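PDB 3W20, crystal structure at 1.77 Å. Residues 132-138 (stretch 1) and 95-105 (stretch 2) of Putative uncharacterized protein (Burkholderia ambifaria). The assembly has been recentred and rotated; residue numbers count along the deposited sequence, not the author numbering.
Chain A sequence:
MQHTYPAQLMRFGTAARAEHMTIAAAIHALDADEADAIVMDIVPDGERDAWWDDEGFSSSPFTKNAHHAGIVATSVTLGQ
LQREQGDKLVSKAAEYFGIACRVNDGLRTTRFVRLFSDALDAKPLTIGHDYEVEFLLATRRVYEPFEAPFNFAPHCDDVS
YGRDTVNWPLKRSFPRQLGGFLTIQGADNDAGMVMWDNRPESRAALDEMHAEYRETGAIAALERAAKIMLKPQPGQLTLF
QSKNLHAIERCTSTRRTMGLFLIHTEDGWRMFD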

# COMPACT_ATOMS: atom_id res chain seq x y z
N GLU A 132 -5.34 -2.93 -9.99
CA GLU A 132 -4.08 -2.17 -10.05
C GLU A 132 -4.05 -0.85 -9.25
O GLU A 132 -4.99 -0.04 -9.30
CB GLU A 132 -3.59 -1.99 -11.48
CG GLU A 132 -4.30 -0.89 -12.24
CD GLU A 132 -4.35 -1.16 -13.73
OE1 GLU A 132 -3.38 -1.72 -14.28
OE2 GLU A 132 -5.38 -0.83 -14.35
N VAL A 133 -2.98 -0.66 -8.48
CA VAL A 133 -2.90 0.49 -7.60
C VAL A 133 -1.60 1.21 -8.07
O VAL A 133 -0.72 0.60 -8.66
CB VAL A 133 -2.88 0.08 -6.13
CG1 VAL A 133 -4.03 -0.91 -5.82
CG2 VAL A 133 -1.54 -0.44 -5.70
N GLU A 134 -1.56 2.49 -7.83
CA GLU A 134 -0.57 3.37 -8.44
C GLU A 134 0.59 3.56 -7.46
O GLU A 134 0.41 3.66 -6.25
CB GLU A 134 -1.17 4.74 -8.73
CG GLU A 134 -2.31 4.63 -9.77
CD GLU A 134 -2.93 5.99 -10.06
OE1 GLU A 134 -2.80 6.94 -9.27
OE2 GLU A 134 -3.54 6.09 -11.13
N PHE A 135 1.78 3.63 -8.06
CA PHE A 135 2.93 4.22 -7.42
C PHE A 135 2.71 5.73 -7.27
O PHE A 135 1.91 6.36 -8.02
CB PHE A 135 4.12 4.00 -8.32
CG PHE A 135 4.69 2.55 -8.25
CD1 PHE A 135 5.91 2.28 -7.63
CD2 PHE A 135 4.02 1.51 -8.84
CE1 PHE A 135 6.40 0.96 -7.57
CE2 PHE A 135 4.49 0.21 -8.78
CZ PHE A 135 5.69 -0.07 -8.17
N LEU A 136 3.42 6.31 -6.31
CA LEU A 136 3.45 7.75 -6.16
C LEU A 136 3.91 8.36 -7.50
O LEU A 136 4.86 7.85 -8.14
CB LEU A 136 4.47 8.13 -5.04
CG LEU A 136 4.75 9.62 -4.95
CD1 LEU A 136 3.43 10.21 -4.42
CD2 LEU A 136 5.85 9.93 -3.96
N LEU A 137 3.32 9.51 -7.92
CA LEU A 137 3.70 10.05 -9.26
C LEU A 137 4.98 10.89 -9.31
O LEU A 137 5.72 10.85 -10.31
CB LEU A 137 2.55 10.91 -9.88
CG LEU A 137 1.58 10.09 -10.69
CD1 LEU A 137 0.24 10.89 -10.89
CD2 LEU A 137 2.21 9.81 -12.10
N ALA A 138 5.21 11.68 -8.28
CA ALA A 138 6.26 12.75 -8.39
C ALA A 138 6.38 13.38 -7.01
O ALA A 138 5.48 13.21 -6.19
CB ALA A 138 5.96 13.79 -9.48
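Stretch 2, residues 95-105: EYFGIACRVND

Residues 95-105 form one continuous piece of α-helix, part of a longer one, packed against the segment 132-138, extended from Glu132 to Leu136 and turning at Leu137, strand at Val133 and Glu134 and loop or turn elsewhere. The helix lies across the segment rather than along it: Phe97 meets Val133 and Glu134, and Asn104 reaches Leu137. The backbones come closest where Leu136 CA lies 4.4 Å from Ala100 CA; the small Ala100 side chain points toward the segment, its CB 3.4 Å from Glu134 O and 3.5 Å from Leu136 N.

Polar contacts centre on Asn104, whose side-chain amide both donates and accepts: ND2 donates to backbone Phe135 O (2.8 Å) and to the carboxylate oxygen Glu134 OE1 (3.1 Å), while OD1 accepts from backbone Leu137 N (2.9 Å). Tyr96 OH takes a weak hydrogen bond from Leu136 N at 3.2 Å. One water donates to both Phe97 O and Glu134 O, each 2.7 Å from its oxygen, tying helix to strand.

Among the aromatics, Phe97 turns its edge to the face of Phe135 (centroids 5.0 Å apart, planes at 81°), whereas Tyr96 OH lies at the edge of the Phe135 ring, 3.5 Å from CD1. Apolar contacts extend the interface: Val133 CG2 to Phe97 CD1, 4.0 Å, and Leu136 CD1 to Val103 CG2, 3.5 Å.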

# COMPACT_ATOMS: atom_id res chain seq x y z
N GLU A 95 2.50 2.00 3.66
CA GLU A 95 2.54 3.49 3.71
C GLU A 95 2.70 4.09 2.33
O GLU A 95 1.93 4.99 1.90
CB GLU A 95 3.66 4.07 4.63
CG GLU A 95 3.49 3.85 6.11
CD GLU A 95 4.71 4.48 6.81
OE1 GLU A 95 4.95 5.72 6.66
OE2 GLU A 95 5.47 3.72 7.40
N TYR A 96 3.61 3.51 1.57
CA TYR A 96 3.89 4.04 0.25
C TYR A 96 2.67 4.00 -0.65
O TYR A 96 2.28 5.05 -1.24
CB TYR A 96 5.05 3.29 -0.39
CG TYR A 96 5.39 3.82 -1.78
CD1 TYR A 96 6.22 4.93 -1.98
CD2 TYR A 96 4.90 3.17 -2.91
CE1 TYR A 96 6.51 5.37 -3.30
CE2 TYR A 96 5.19 3.59 -4.21
CZ TYR A 96 5.99 4.69 -4.39
OH TYR A 96 6.26 5.10 -5.67
N PHE A 97 2.06 2.84 -0.74
CA PHE A 97 0.92 2.69 -1.67
C PHE A 97 -0.34 3.31 -1.13
O PHE A 97 -1.13 3.82 -1.92
CB PHE A 97 0.74 1.22 -2.06
CG PHE A 97 1.82 0.81 -3.01
CD1 PHE A 97 1.80 1.22 -4.35
CD2 PHE A 97 2.90 0.06 -2.53
CE1 PHE A 97 2.86 0.86 -5.20
CE2 PHE A 97 3.96 -0.28 -3.35
CZ PHE A 97 3.90 0.10 -4.70
N GLY A 98 -0.47 3.36 0.18
CA GLY A 98 -1.65 4.00 0.83
C GLY A 98 -1.59 5.51 0.58
O GLY A 98 -2.60 6.18 0.26
N ILE A 99 -0.40 6.06 0.65
CA ILE A 99 -0.23 7.52 0.45
C ILE A 99 -0.44 7.88 -1.01
O ILE A 99 -1.09 8.87 -1.33
CB ILE A 99 1.15 8.01 0.92
CG1 ILE A 99 1.17 8.01 2.46
CG2 ILE A 99 1.46 9.45 0.49
CD1 ILE A 99 2.57 8.24 2.98
N ALA A 100 0.09 7.06 -1.91
CA ALA A 100 0.14 7.47 -3.32
C ALA A 100 -1.31 7.73 -3.79
O ALA A 100 -1.61 8.63 -4.57
CB ALA A 100 0.71 6.37 -4.17
N CYS A 101 -2.21 6.87 -3.32
CA CYS A 101 -3.55 7.03 -3.71
C CYS A 101 -4.18 8.35 -3.21
O CYS A 101 -4.94 8.94 -3.96
CB CYS A 101 -4.31 5.73 -3.42
SG CYS A 101 -6.02 5.98 -2.87
N ARG A 102 -3.80 8.85 -2.02
CA ARG A 102 -4.32 10.12 -1.47
C ARG A 102 -3.79 11.26 -2.32
O ARG A 102 -4.47 12.22 -2.61
CB ARG A 102 -3.88 10.34 -0.01
CG ARG A 102 -4.59 9.47 1.04
CD ARG A 102 -6.09 9.74 1.07
NE ARG A 102 -6.91 8.62 1.56
CZ ARG A 102 -8.25 8.62 1.58
NH1 ARG A 102 -8.90 9.71 1.16
NH2 ARG A 102 -8.94 7.55 2.02
N VAL A 103 -2.56 11.17 -2.76
CA VAL A 103 -1.93 12.38 -3.29
C VAL A 103 -1.91 12.41 -4.84
O VAL A 103 -1.80 13.51 -5.43
CB VAL A 103 -0.52 12.61 -2.76
CG1 VAL A 103 -0.38 12.41 -1.25
CG2 VAL A 103 0.45 11.69 -3.44
N ASN A 104 -2.05 11.28 -5.50
CA ASN A 104 -1.91 11.25 -6.98
C ASN A 104 -3.06 11.98 -7.70
O ASN A 104 -2.84 12.47 -8.79
CB ASN A 104 -1.84 9.85 -7.53
CG ASN A 104 -0.43 9.27 -7.48
OD1 ASN A 104 0.52 9.95 -7.14
ND2 ASN A 104 -0.32 8.04 -7.84
N ASP A 105 -4.23 12.08 -7.07
CA ASP A 105 -5.37 12.76 -7.68
C ASP A 105 -5.04 14.22 -7.96
O ASP A 105 -5.30 14.73 -9.08
CB ASP A 105 -6.63 12.58 -6.84
CG ASP A 105 -7.29 11.19 -7.04
OD1 ASP A 105 -6.96 10.47 -8.01
OD2 ASP A 105 -8.15 10.81 -6.21
O HOH W 1 -1.63 3.20 -4.48